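Local coordinates for arylmalonate decarboxylase (Bordetella bronchiseptica, PDB 3IXL), which catalyses the enantioselective decarboxylation of 2-aryl-2-methylmalonates, giving 2-arylpropionates and carbon dioxide, at residues D195-P198 with E199-R203; L170-R173 with A174-A178; S54-D57 with H58-L62; S210-P213 with A214-D218; R26-D30 with L31-A35. The protein carries 2 engineered substitutions. All coordinates share one frame; numbering follows the deposited sequence.

Contact 1 (D195-P198 with E199-R203)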
loop_
_atom_site.group_PDB
_atom_site.type_symbol
_atom_site.label_atom_id
_atom_site.label_comp_id
_atom_site.label_asym_id
_atom_site.label_seq_id
_atom_site.Cartn_x
_atom_site.Cartn_y
_atom_site.Cartn_z
ATOM N N ASP A 195 -0.813 -2.382 14.515
ATOM C CA ASP A 195 -0.306 -2.973 15.758
ATOM C C ASP A 195 0.664 -4.122 15.483
ATOM O O ASP A 195 1.503 -4.447 16.328
ATOM C CB ASP A 195 -1.457 -3.440 16.646
ATOM C CG ASP A 195 -2.248 -2.287 17.243
ATOM O OD1 ASP A 195 -1.694 -1.181 17.398
ATOM O OD2 ASP A 195 -3.429 -2.499 17.572
ATOM N N ALA A 196 0.576 -4.708 14.291
ATOM C CA ALA A 196 1.472 -5.807 13.916
ATOM C C ALA A 196 2.888 -5.340 13.624
ATOM O O ALA A 196 3.862 -5.998 14.016
ATOM C CB ALA A 196 0.912 -6.578 12.721
ATOM N N ILE A 197 3.007 -4.212 12.928
ATOM C CA ILE A 197 4.306 -3.729 12.448
ATOM C C ILE A 197 5.370 -3.586 13.553
ATOM O O ILE A 197 6.437 -4.187 13.435
ATOM C CB ILE A 197 4.179 -2.412 11.632
ATOM C CG1 ILE A 197 3.331 -2.635 10.375
ATOM C CG2 ILE A 197 5.567 -1.867 11.260
ATOM C CD1 ILE A 197 2.805 -1.325 9.783
ATOM N N PRO A 198 5.101 -2.793 14.616
ATOM C CA PRO A 198 6.159 -2.657 15.628
ATOM C C PRO A 198 6.509 -3.973 16.313
ATOM O O PRO A 198 7.643 -4.149 16.738
ATOM C CB PRO A 198 5.571 -1.657 16.639
ATOM C CG PRO A 198 4.093 -1.712 16.427
ATOM C CD PRO A 198 3.914 -1.979 14.949
ATOM N N GLU A 199 5.549 -4.883 16.424
ATOM C CA GLU A 199 5.815 -6.169 17.068
ATOM C C GLU A 199 6.737 -7.027 16.201
ATOM O O GLU A 199 7.692 -7.632 16.696
ATOM C CB GLU A 199 4.496 -6.884 17.358
ATOM C CG GLU A 199 4.607 -8.288 17.970
ATOM C CD GLU A 199 5.287 -8.344 19.329
ATOM O OE1 GLU A 199 5.564 -9.476 19.771
ATOM O OE2 GLU A 199 5.546 -7.292 19.952
ATOM N N VAL A 200 6.481 -7.066 14.897
ATOM C CA VAL A 200 7.360 -7.797 13.990
ATOM C C VAL A 200 8.767 -7.209 13.984
ATOM O O VAL A 200 9.750 -7.952 14.060
ATOM C CB VAL A 200 6.808 -7.824 12.545
ATOM C CG1 VAL A 200 7.779 -8.501 11.604
ATOM C CG2 VAL A 200 5.468 -8.544 12.490
ATOM N N GLU A 201 8.865 -5.882 13.898
ATOM C CA GLU A 201 10.175 -5.219 13.892
ATOM C C GLU A 201 10.953 -5.479 15.187
ATOM O O GLU A 201 12.169 -5.707 15.143
ATOM C CB GLU A 201 10.027 -3.717 13.612
ATOM C CG GLU A 201 9.574 -3.435 12.170
ATOM C CD GLU A 201 9.547 -1.964 11.794
ATOM O OE1 GLU A 201 9.578 -1.098 12.695
ATOM O OE2 GLU A 201 9.474 -1.690 10.576
ATOM N N ARG A 202 10.245 -5.457 16.321
ATOM C CA ARG A 202 10.835 -5.754 17.633
ATOM C C ARG A 202 11.401 -7.175 17.663
ATOM O O ARG A 202 12.541 -7.400 18.090
ATOM C CB ARG A 202 9.770 -5.606 18.727
ATOM C CG ARG A 202 10.275 -5.859 20.154
ATOM C CD ARG A 202 9.102 -6.029 21.141
ATOM N NE ARG A 202 8.372 -7.290 20.994
ATOM C CZ ARG A 202 8.759 -8.452 21.510
ATOM N NH1 ARG A 202 9.888 -8.534 22.201
ATOM N NH2 ARG A 202 8.019 -9.537 21.325
ATOM N N ARG A 203 10.596 -8.132 17.226
ATOM C CA ARG A 203 10.978 -9.543 17.320
ATOM C C ARG A 203 12.074 -9.951 16.352
ATOM O O ARG A 203 12.932 -10.771 16.695
ATOM C CB ARG A 203 9.759 -10.438 17.129
ATOM C CG ARG A 203 8.799 -10.428 18.305
ATOM C CD ARG A 203 7.642 -11.382 18.085
ATOM N NE ARG A 203 8.092 -12.728 17.726
ATOM C CZ ARG A 203 7.280 -13.728 17.391
ATOM N NH1 ARG A 203 5.963 -13.549 17.371
ATOM N NH2 ARG A 203 7.788 -14.914 17.075
HETATM O O HOH W 1 6.798 -4.088 19.787
#

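Contact 2 (L170-R173 with A174-A178)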
loop_
_atom_site.group_PDB
_atom_site.type_symbol
_atom_site.label_atom_id
_atom_site.label_comp_id
_atom_site.label_asym_id
_atom_site.label_seq_id
_atom_site.Cartn_x
_atom_site.Cartn_y
_atom_site.Cartn_z
ATOM N N LEU A 170 2.221 -14.311 10.313
ATOM C CA LEU A 170 2.450 -14.383 8.869
ATOM C C LEU A 170 3.808 -13.790 8.479
ATOM O O LEU A 170 4.548 -14.369 7.682
ATOM C CB LEU A 170 1.335 -13.639 8.145
ATOM C CG LEU A 170 1.318 -13.726 6.617
ATOM C CD1 LEU A 170 0.938 -15.131 6.144
ATOM C CD2 LEU A 170 0.346 -12.684 6.056
ATOM N N CYS A 171 4.123 -12.625 9.035
ATOM C CA CYS A 171 5.413 -11.983 8.779
ATOM C C CYS A 171 6.584 -12.810 9.286
ATOM O O CYS A 171 7.584 -12.961 8.579
ATOM C CB CYS A 171 5.450 -10.609 9.430
ATOM S SG CYS A 171 4.387 -9.378 8.641
ATOM N N VAL A 172 6.449 -13.334 10.503
ATOM C CA VAL A 172 7.518 -14.139 11.092
ATOM C C VAL A 172 7.748 -15.406 10.259
ATOM O O VAL A 172 8.899 -15.740 9.950
ATOM C CB VAL A 172 7.233 -14.474 12.573
ATOM C CG1 VAL A 172 8.281 -15.453 13.110
ATOM C CG2 VAL A 172 7.219 -13.211 13.419
ATOM N N ARG A 173 6.667 -16.087 9.862
ATOM C CA ARG A 173 6.810 -17.300 9.038
ATOM C C ARG A 173 7.432 -16.999 7.667
ATOM O O ARG A 173 8.288 -17.740 7.188
ATOM C CB ARG A 173 5.488 -18.058 8.907
ATOM C CG ARG A 173 5.054 -18.742 10.209
ATOM C CD ARG A 173 3.849 -19.656 10.031
ATOM N NE ARG A 173 2.616 -18.942 9.703
ATOM C CZ ARG A 173 2.051 -18.935 8.499
ATOM N NH1 ARG A 173 2.608 -19.611 7.497
ATOM N NH2 ARG A 173 0.929 -18.259 8.286
ATOM N N ALA A 174 7.040 -15.887 7.049
ATOM C CA ALA A 174 7.623 -15.489 5.761
ATOM C C ALA A 174 9.119 -15.206 5.890
ATOM O O ALA A 174 9.917 -15.606 5.040
ATOM C CB ALA A 174 6.895 -14.275 5.195
ATOM N N PHE A 175 9.494 -14.517 6.962
ATOM C CA PHE A 175 10.894 -14.206 7.209
ATOM C C PHE A 175 11.706 -15.459 7.530
ATOM O O PHE A 175 12.845 -15.587 7.088
ATOM C CB PHE A 175 11.026 -13.183 8.341
ATOM C CG PHE A 175 12.438 -12.724 8.570
ATOM C CD1 PHE A 175 13.175 -13.208 9.652
ATOM C CD2 PHE A 175 13.040 -11.820 7.695
ATOM C CE1 PHE A 175 14.485 -12.783 9.862
ATOM C CE2 PHE A 175 14.354 -11.401 7.900
ATOM C CZ PHE A 175 15.068 -11.880 8.983
ATOM N N GLU A 176 11.123 -16.373 8.300
ATOM C CA GLU A 176 11.839 -17.593 8.696
ATOM C C GLU A 176 12.080 -18.507 7.502
ATOM O O GLU A 176 12.970 -19.362 7.543
ATOM C CB GLU A 176 11.108 -18.326 9.820
ATOM C CG GLU A 176 11.285 -17.653 11.177
ATOM C CD GLU A 176 10.492 -18.313 12.302
ATOM O OE1 GLU A 176 10.791 -18.011 13.476
ATOM O OE2 GLU A 176 9.573 -19.114 12.021
ATOM N N ALA A 177 11.294 -18.321 6.445
ATOM C CA ALA A 177 11.522 -19.020 5.176
ATOM C C ALA A 177 12.739 -18.492 4.398
ATOM O O ALA A 177 13.224 -19.162 3.479
ATOM C CB ALA A 177 10.269 -18.980 4.304
ATOM N N ALA A 178 13.223 -17.303 4.768
ATOM C CA ALA A 178 14.410 -16.680 4.160
ATOM C C ALA A 178 15.015 -15.684 5.156
ATOM O O ALA A 178 14.887 -14.466 4.982
ATOM C CB ALA A 178 14.045 -15.984 2.844
#

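Contact 3 (S54-D57 with H58-L62)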
loop_
_atom_site.group_PDB
_atom_site.type_symbol
_atom_site.label_atom_id
_atom_site.label_comp_id
_atom_site.label_asym_id
_atom_site.label_seq_id
_atom_site.Cartn_x
_atom_site.Cartn_y
_atom_site.Cartn_z
ATOM N N SER A 54 -11.788 3.183 -14.369
ATOM C CA SER A 54 -12.421 4.307 -13.684
ATOM C C SER A 54 -11.471 5.121 -12.818
ATOM O O SER A 54 -11.852 6.163 -12.307
ATOM C CB SER A 54 -13.600 3.827 -12.839
ATOM O OG SER A 54 -13.167 3.061 -11.721
ATOM N N VAL A 55 -10.247 4.635 -12.644
ATOM C CA VAL A 55 -9.287 5.302 -11.774
ATOM C C VAL A 55 -9.094 6.774 -12.146
ATOM O O VAL A 55 -9.146 7.645 -11.280
ATOM C CB VAL A 55 -7.949 4.538 -11.715
ATOM C CG1 VAL A 55 -6.858 5.394 -11.051
ATOM C CG2 VAL A 55 -8.143 3.226 -10.957
ATOM N N VAL A 56 -8.908 7.051 -13.431
ATOM C CA VAL A 56 -8.684 8.428 -13.874
ATOM C C VAL A 56 -9.862 9.354 -13.520
ATOM O O VAL A 56 -9.663 10.489 -13.084
ATOM C CB VAL A 56 -8.359 8.472 -15.387
ATOM C CG1 VAL A 56 -8.466 9.885 -15.942
ATOM C CG2 VAL A 56 -6.961 7.923 -15.621
ATOM N N ASP A 57 -11.085 8.853 -13.666
ATOM C CA ASP A 57 -12.268 9.645 -13.337
ATOM C C ASP A 57 -12.349 9.940 -11.847
ATOM O O ASP A 57 -12.752 11.031 -11.449
ATOM C CB ASP A 57 -13.546 8.957 -13.822
ATOM C CG ASP A 57 -13.620 8.874 -15.340
ATOM O OD1 ASP A 57 -13.225 9.843 -16.031
ATOM O OD2 ASP A 57 -14.053 7.821 -15.847
ATOM N N HIS A 58 -11.950 8.972 -11.020
ATOM C CA HIS A 58 -11.922 9.191 -9.574
ATOM C C HIS A 58 -10.844 10.208 -9.195
ATOM O O HIS A 58 -11.051 11.040 -8.315
ATOM C CB HIS A 58 -11.729 7.875 -8.815
ATOM C CG HIS A 58 -12.972 7.047 -8.744
ATOM N ND1 HIS A 58 -13.928 7.229 -7.768
ATOM C CD2 HIS A 58 -13.429 6.051 -9.539
ATOM C CE1 HIS A 58 -14.915 6.372 -7.957
ATOM N NE2 HIS A 58 -14.638 5.647 -9.026
ATOM N N ALA A 59 -9.700 10.149 -9.881
ATOM C CA ALA A 59 -8.653 11.159 -9.691
ATOM C C ALA A 59 -9.181 12.577 -9.975
ATOM O O ALA A 59 -8.928 13.506 -9.207
ATOM C CB ALA A 59 -7.426 10.835 -10.552
ATOM N N ARG A 60 -9.906 12.725 -11.083
ATOM C CA ARG A 60 -10.499 14.000 -11.465
ATOM C C ARG A 60 -11.515 14.484 -10.425
ATOM O O ARG A 60 -11.548 15.679 -10.108
ATOM C CB ARG A 60 -11.172 13.890 -12.829
ATOM C CG ARG A 60 -10.234 13.747 -14.022
ATOM C CD ARG A 60 -11.062 13.714 -15.313
ATOM N NE ARG A 60 -10.266 13.528 -16.524
ATOM C CZ ARG A 60 -9.715 14.517 -17.227
ATOM N NH1 ARG A 60 -9.856 15.782 -16.842
ATOM N NH2 ARG A 60 -9.012 14.238 -18.317
ATOM N N ARG A 61 -12.328 13.567 -9.887
ATOM C CA ARG A 61 -13.278 13.951 -8.836
ATOM C C ARG A 61 -12.538 14.535 -7.642
ATOM O O ARG A 61 -12.892 15.598 -7.127
ATOM C CB ARG A 61 -14.157 12.784 -8.371
ATOM C CG ARG A 61 -15.125 13.235 -7.273
ATOM C CD ARG A 61 -15.735 12.109 -6.492
ATOM N NE ARG A 61 -16.431 12.631 -5.311
ATOM C CZ ARG A 61 -16.689 11.925 -4.212
ATOM N NH1 ARG A 61 -16.299 10.656 -4.128
ATOM N NH2 ARG A 61 -17.323 12.491 -3.184
ATOM N N LEU A 62 -11.497 13.836 -7.200
ATOM C CA LEU A 62 -10.713 14.313 -6.062
ATOM C C LEU A 62 -10.048 15.669 -6.330
ATOM O O LEU A 62 -9.971 16.519 -5.437
ATOM C CB LEU A 62 -9.680 13.255 -5.642
ATOM C CG LEU A 62 -10.298 11.964 -5.080
ATOM C CD1 LEU A 62 -9.297 10.823 -5.163
ATOM C CD2 LEU A 62 -10.796 12.143 -3.651
HETATM O O HOH W 2 -15.444 2.946 -10.104
#

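Contact 4 (S210-P213 with A214-D218)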
loop_
_atom_site.group_PDB
_atom_site.type_symbol
_atom_site.label_atom_id
_atom_site.label_comp_id
_atom_site.label_asym_id
_atom_site.label_seq_id
_atom_site.Cartn_x
_atom_site.Cartn_y
_atom_site.Cartn_z
ATOM N N SER A 210 4.354 -1.969 5.110
ATOM C CA SER A 210 2.990 -2.473 5.012
ATOM C C SER A 210 2.211 -1.580 4.054
ATOM O O SER A 210 2.333 -0.355 4.120
ATOM C CB SER A 210 2.342 -2.486 6.398
ATOM O OG SER A 210 1.011 -2.948 6.325
ATOM N N SER A 211 1.401 -2.190 3.190
ATOM C CA SER A 211 0.683 -1.454 2.127
ATOM C C SER A 211 -0.055 -0.183 2.577
ATOM O O SER A 211 0.206 0.902 2.053
ATOM C CB SER A 211 -0.325 -2.375 1.428
ATOM O OG SER A 211 0.314 -3.319 0.610
ATOM N N SER A 212 -1.005 -0.319 3.494
ATOM C CA SER A 212 -1.833 0.834 3.858
ATOM C C SER A 212 -0.999 1.946 4.514
ATOM O O SER A 212 -1.008 3.086 4.058
ATOM C CB SER A 212 -3.023 0.411 4.714
ATOM O OG SER A 212 -3.892 1.502 4.924
ATOM N N PRO A 213 -0.252 1.621 5.586
ATOM C CA PRO A 213 0.580 2.654 6.197
ATOM C C PRO A 213 1.580 3.276 5.211
ATOM O O PRO A 213 1.748 4.496 5.204
ATOM C CB PRO A 213 1.279 1.905 7.340
ATOM C CG PRO A 213 0.317 0.789 7.663
ATOM C CD PRO A 213 -0.173 0.346 6.329
ATOM N N ALA A 214 2.215 2.468 4.363
ATOM C CA ALA A 214 3.138 3.027 3.364
ATOM C C ALA A 214 2.402 3.962 2.407
ATOM O O ALA A 214 2.942 4.996 2.027
ATOM C CB ALA A 214 3.845 1.922 2.588
ATOM N N GLY A 215 1.169 3.608 2.036
ATOM C CA GLY A 215 0.364 4.481 1.174
ATOM C C GLY A 215 0.173 5.856 1.794
ATOM O O GLY A 215 0.303 6.880 1.114
ATOM N N PHE A 216 -0.134 5.886 3.089
ATOM C CA PHE A 216 -0.261 7.159 3.797
ATOM C C PHE A 216 1.049 7.921 3.850
ATOM O O PHE A 216 1.088 9.104 3.557
ATOM C CB PHE A 216 -0.814 6.947 5.212
ATOM C CG PHE A 216 -2.298 6.758 5.241
ATOM C CD1 PHE A 216 -2.854 5.490 5.176
ATOM C CD2 PHE A 216 -3.144 7.866 5.282
ATOM C CE1 PHE A 216 -4.235 5.316 5.163
ATOM C CE2 PHE A 216 -4.528 7.711 5.274
ATOM C CZ PHE A 216 -5.076 6.442 5.208
ATOM N N TRP A 217 2.117 7.223 4.217
ATOM C CA TRP A 217 3.439 7.829 4.319
ATOM C C TRP A 217 3.825 8.475 2.987
ATOM O O TRP A 217 4.326 9.600 2.933
ATOM C CB TRP A 217 4.440 6.732 4.705
ATOM C CG TRP A 217 5.875 7.156 4.655
ATOM C CD1 TRP A 217 6.570 7.812 5.628
ATOM C CD2 TRP A 217 6.795 6.921 3.585
ATOM N NE1 TRP A 217 7.872 8.018 5.217
ATOM C CE2 TRP A 217 8.031 7.481 3.965
ATOM C CE3 TRP A 217 6.688 6.300 2.335
ATOM C CZ2 TRP A 217 9.157 7.441 3.132
ATOM C CZ3 TRP A 217 7.806 6.262 1.511
ATOM C CH2 TRP A 217 9.021 6.828 1.914
ATOM N N ASP A 218 3.572 7.754 1.906
ATOM C CA ASP A 218 3.962 8.176 0.570
ATOM C C ASP A 218 3.112 9.338 0.068
ATOM O O ASP A 218 3.629 10.246 -0.592
ATOM C CB ASP A 218 3.847 6.965 -0.360
ATOM C CG ASP A 218 4.107 7.298 -1.804
ATOM O OD1 ASP A 218 3.138 7.245 -2.605
ATOM O OD2 ASP A 218 5.286 7.558 -2.140
#

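Contact 5 (R26-D30 with L31-A35)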
loop_
_atom_site.group_PDB
_atom_site.type_symbol
_atom_site.label_atom_id
_atom_site.label_comp_id
_atom_site.label_asym_id
_atom_site.label_seq_id
_atom_site.Cartn_x
_atom_site.Cartn_y
_atom_site.Cartn_z
ATOM N N ARG A 26 -5.080 7.372 12.735
ATOM C CA ARG A 26 -4.109 6.968 13.736
ATOM C C ARG A 26 -2.711 7.496 13.410
ATOM O O ARG A 26 -2.033 8.062 14.262
ATOM C CB ARG A 26 -4.125 5.444 13.851
ATOM C CG ARG A 26 -5.438 4.911 14.448
ATOM C CD ARG A 26 -5.589 3.399 14.317
ATOM N NE ARG A 26 -4.684 2.682 15.208
ATOM C CZ ARG A 26 -4.465 1.368 15.168
ATOM N NH1 ARG A 26 -5.072 0.609 14.257
ATOM N NH2 ARG A 26 -3.622 0.816 16.032
ATOM N N LEU A 27 -2.305 7.360 12.155
ATOM C CA LEU A 27 -0.980 7.812 11.737
ATOM C C LEU A 27 -0.841 9.327 11.715
ATOM O O LEU A 27 0.152 9.881 12.194
ATOM C CB LEU A 27 -0.652 7.278 10.342
ATOM C CG LEU A 27 -0.444 5.774 10.204
ATOM C CD1 LEU A 27 -0.438 5.394 8.732
ATOM C CD2 LEU A 27 0.852 5.375 10.869
ATOM N N TYR A 28 -1.837 9.980 11.121
ATOM C CA TYR A 28 -1.801 11.410 10.857
ATOM C C TYR A 28 -3.117 12.041 11.297
ATOM O O TYR A 28 -3.882 12.518 10.458
ATOM C CB TYR A 28 -1.571 11.656 9.359
ATOM C CG TYR A 28 -0.249 11.131 8.829
ATOM C CD1 TYR A 28 -0.194 9.945 8.105
ATOM C CD2 TYR A 28 0.938 11.842 9.028
ATOM C CE1 TYR A 28 1.012 9.462 7.602
ATOM C CE2 TYR A 28 2.151 11.375 8.534
ATOM C CZ TYR A 28 2.179 10.187 7.809
ATOM O OH TYR A 28 3.368 9.691 7.313
ATOM N N PRO A 29 -3.380 12.064 12.621
ATOM C CA PRO A 29 -4.686 12.508 13.111
ATOM C C PRO A 29 -5.017 13.952 12.766
ATOM O O PRO A 29 -6.197 14.302 12.717
ATOM C CB PRO A 29 -4.576 12.363 14.634
ATOM C CG PRO A 29 -3.140 12.238 14.924
ATOM C CD PRO A 29 -2.490 11.643 13.720
ATOM N N ASP A 30 -4.001 14.770 12.515
ATOM C CA ASP A 30 -4.246 16.187 12.226
ATOM C C ASP A 30 -4.167 16.555 10.744
ATOM O O ASP A 30 -4.153 17.732 10.388
ATOM C CB ASP A 30 -3.365 17.062 13.109
ATOM C CG ASP A 30 -3.667 16.871 14.599
ATOM O OD1 ASP A 30 -4.796 16.435 14.948
ATOM O OD2 ASP A 30 -2.778 17.162 15.419
ATOM N N LEU A 31 -4.147 15.543 9.877
ATOM C CA LEU A 31 -4.193 15.771 8.434
ATOM C C LEU A 31 -5.552 15.388 7.855
ATOM O O LEU A 31 -6.132 14.387 8.272
ATOM C CB LEU A 31 -3.087 14.991 7.720
ATOM C CG LEU A 31 -1.640 15.354 8.040
ATOM C CD1 LEU A 31 -0.740 14.626 7.052
ATOM C CD2 LEU A 31 -1.379 16.852 7.980
ATOM N N PRO A 32 -6.075 16.200 6.915
ATOM C CA PRO A 32 -7.334 15.874 6.238
ATOM C C PRO A 32 -7.140 14.947 5.037
ATOM O O PRO A 32 -6.299 15.199 4.159
ATOM C CB PRO A 32 -7.840 17.238 5.774
ATOM C CG PRO A 32 -6.576 18.029 5.520
ATOM C CD PRO A 32 -5.540 17.510 6.491
ATOM N N PHE A 33 -7.925 13.885 5.009
ATOM C CA PHE A 33 -7.945 12.957 3.885
ATOM C C PHE A 33 -9.349 12.878 3.329
ATOM O O PHE A 33 -10.312 12.890 4.093
ATOM C CB PHE A 33 -7.506 11.559 4.334
ATOM C CG PHE A 33 -6.099 11.506 4.837
ATOM C CD1 PHE A 33 -5.832 11.621 6.203
ATOM C CD2 PHE A 33 -5.027 11.346 3.963
ATOM C CE1 PHE A 33 -4.529 11.588 6.685
ATOM C CE2 PHE A 33 -3.714 11.311 4.442
ATOM C CZ PHE A 33 -3.464 11.440 5.798
ATOM N N ILE A 34 -9.467 12.806 2.006
ATOM C CA ILE A 34 -10.747 12.572 1.353
ATOM C C ILE A 34 -10.592 11.385 0.430
ATOM O O ILE A 34 -9.474 11.097 -0.019
ATOM C CB ILE A 34 -11.270 13.819 0.587
ATOM C CG1 ILE A 34 -10.263 14.289 -0.472
ATOM C CG2 ILE A 34 -11.632 14.936 1.578
ATOM C CD1 ILE A 34 -10.799 15.386 -1.406
ATOM N N ALA A 35 -11.688 10.683 0.165
ATOM C CA ALA A 35 -11.603 9.442 -0.585
ATOM C C ALA A 35 -12.749 9.284 -1.550
ATOM O O ALA A 35 -13.791 9.922 -1.413
ATOM C CB ALA A 35 -11.504 8.237 0.348
HETATM O O HOH W 3 -6.446 12.009 9.671
#

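Contact 1 (D195-P198 with E199-R203)
Val200 meets Ala196 through the first of three successive i to i+4 backbone bonds that run residues 195-198 into 199-203 as one helix. Val200 N is 3.0 Å from Ala196 O, and Glu201 N lies equally far, 3.0 Å, from Ile197 O. Arg202 N completes the set at 2.9 Å from Pro198 O. Pro198 has no N-H to give, yet its carbonyl serves the helix as an acceptor.

Among the side chains, Ile197 and Glu201 run alongside each other, with Ile197 CG2 4.0 Å from Glu201 OE2. The glutamate is extended beyond CG, and its two carboxylate oxygens are taken up by the backbone N-H groups of Val208 and Arg235, which should fix its rotation. On another side of the helix Arg202 grips Glu199 in a side-on salt bridge with two nitrogens. Arg202 NH2 reaches Glu199 OE1 at 2.9 Å in an almost straight bond (177°), on the syn side but tilted from the carboxylate plane, and Arg202 NE, 3.0 Å from Glu199 OE2, stands further above that plane. Bends at chi2 of Glu199 (62°) and chi3 of Arg202 (72°) bring these ends together.

Helix 196-204 connects strands 183-187 and 208-210 in a beta-alpha-beta unit. Ile197 packs on Val208 and Ser210 of the latter strand, while Ala196 and Val200 rest on Val168 and Cys171 of helix 164-176.

Contact 2 (L170-R173 with A174-A178)
Val172 CG1 sits almost squarely over one face of the Glu176 carboxylate, 3.7 Å from Glu176 CD and 3.6 Å from Glu176 OE1. The other flat group is the Phe175 ring, which has the carbonyl oxygen of Ala178 above one face, displaced toward the rim, as the chain curls back at the end of this segment.

The carboxylate reaches the valine because the two side chains lie side by side and point the same way. Glu176 CG stands beside its own backbone N (chi1 -76°) and the chain is extended from there, which also brings Glu176 CG to 3.3 Å from Val172 O. A methyl group thus shields one face of a charged group on an exposed part of the helix. Arg173 directs its NE to Asp169, one turn earlier, in a salt bridge.

Backbone bonds tie the segments in i to i+4 steps. Phe175 N meets Cys171 O at 2.9 Å and Glu176 N meets Val172 O at 2.8 Å. The last of them, from Ala177 N to Arg173 O, is longer at 3.2 Å and clearly bent (138°), and an i to i+3 bond of 2.9 Å from Ala178 N to Phe175 O follows.

Helix 164-176 lies against the parallel sheet through Cys171, on Ile184 and Leu186 of strand 183-187, and through Leu170, on Ala123 of strand 119-124. Its flank meets helix 196-204, where Phe175 packs on Leu204.

Contact 3 (S54-D57 with H58-L62)
His58 turns the edge of its imidazole to Ser54, one helical turn earlier: His58 CD2 approaches Ser54 O at 3.2 Å, near the ring plane. The ring gets there because CG lies beside the histidine's own backbone N (chi1 -77°), which swings the side chain back toward the start of the helix. The same carbonyl also accepts the backbone bond from His58 N at 3.1 Å.

Ser54 OG takes the crowded position between its backbone N and carbonyl carbon (chi1 69°), close to the imidazole. A water spans the gap, giving a hydrogen to Ser54 OG at 2.8 Å and lying 3.0 Å from His58 NE2. The serine hydroxyl is bonded as well to Val51 O, while His58 ND1 meets the hydroxyl of Ser36, so both ring nitrogens have partners and the ring's rotation should be well defined.

On another flank Val56 and Arg60 run alongside each other, with Val56 CG1 4.1 Å from Arg60 NE. The arginine is extended from CG to NE, and its charge stays 4.8 Å from Asp57 OD1 as measured at Arg60 NE, a separation without direct contact. Arg61, stretched in the same manner, sends NH1 to the Ser36 hydroxyl.

Val55, Ala59 and Leu62 turn their apolar side chains to Ile12 of strand 8-13. This is the amphipathic helix of an alpha/beta fold: helix 55-64 packs against the four-stranded parallel sheet and leads directly into strand 67-72.

Contact 4 (S210-P213 with A214-D218)
Ser212 and Phe216 meet one turn apart in the beta-to-alpha junction where strand 208-210 gives way to helix 211-222, a buried connection of the alpha/beta fold near the bound 2-phenylacetic acid.

Backbone hydrogen bonds build the turn. Ser210, in the N-cap position, contributes its carbonyl and no capping bond from its hydroxyl; Ala214 N reaches Ser210 O at 2.8 Å. Gly215 N then bonds Ser211 O at 2.9 Å, Phe216 N bonds Ser212 O at 3.1 Å, and Trp217 N bonds Pro213 O at 2.9 Å in a fairly straight bond (169°). Pro213, lacking an N-H, is accommodated early in the helix.

Polar side chains look outward from this turn to other parts of the protein. Ser211 OG, on the ligand side, is bonded to the Thr75 hydroxyl and accepts the backbone N-H of the engineered Ser188; Thr75 and Ser188 both line the ligand pocket, so Ser211 is a second-shell link between two parts of the pocket wall, the start of helix 75-79 and the end of strand 183-187. Ser210 OG pairs with the hydroxyl of Thr193, and Ser212 OG makes a weak hydrogen bond to Asp23.

Apolar and aromatic contacts make up the rest. Pro213 packs against Leu27 of helix 23-27, and Ala214 against Val108 of helix 104-114. The Phe216 ring makes an edge-to-face contact with Phe33 and turns its own edge back to Ser212. Its CG is set beside the backbone N (chi1 -80°), which leaves Ser212 OG in the ring plane, 3.8 Å from Phe216 CE1, and Ser212 O close to that plane, 3.2 Å from Phe216 CD1.

Contact 5 (R26-D30 with L31-A35)
A type I beta turn from Tyr28 to Leu31 reverses the chain between helix 23-27 and strand 33-37, the closing corner of a beta-alpha-beta unit that begins with strand 8-13. Its bond runs from Leu31 N to Tyr28 O at 3.1 Å; the donor comes from above the carbonyl plane of Tyr28, 54° out of it.

Apolar groups fill the inner side of the corner. Tyr28 and Leu31 lie side by side, with Leu31 CD1 3.8 Å from Tyr28 CD2, and Phe33 follows with CE1 4.0 Å from Tyr28 CB. Phe33 presents its ring edge to Tyr28 O, the carbonyl that also closes the turn. A water lies in the same ring plane, 2.7 Å from Tyr28 O and 2.8 Å from Leu31 O, although it has more acceptors nearby than protons to give. Beyond the turn, Tyr28 and Leu31 pack on Val220 of helix 211-222.

Chemically the corner is divided: one carbonyl oxygen takes the turn's N-H, has a water within bonding distance and faces an aromatic edge, while the tyrosine, leucine and phenylalanine side chains form an apolar cluster. The Tyr28 carbonyl is thus held by the turn bond and probably by the water, and the side chains pack the corner onto helix 211-222.

Along the chain the order is contact 5, contact 3, contact 2, contact 1, contact 4. Contacts 5 and 3 belong with the parallel sheet containing strands 8-13 and 33-37, where Leu62 touches Ile34; contacts 2 and 1 lie on adjoining helices beside the second parallel sheet, their centres about 13 Å apart. Contacts 2 and 3 are the most distant pair, with centres about 37 Å apart on opposite sides of the chain's centre. Contact 4 lies between, near the ligand: it meets contact 1 through Ile197 and contact 5 through Phe33, Leu27 and Tyr28. Helix 211-222 thus touches elements of both sheet regions, and a salt bridge from Asp195 to Arg26 joins contacts 1 and 5 directly.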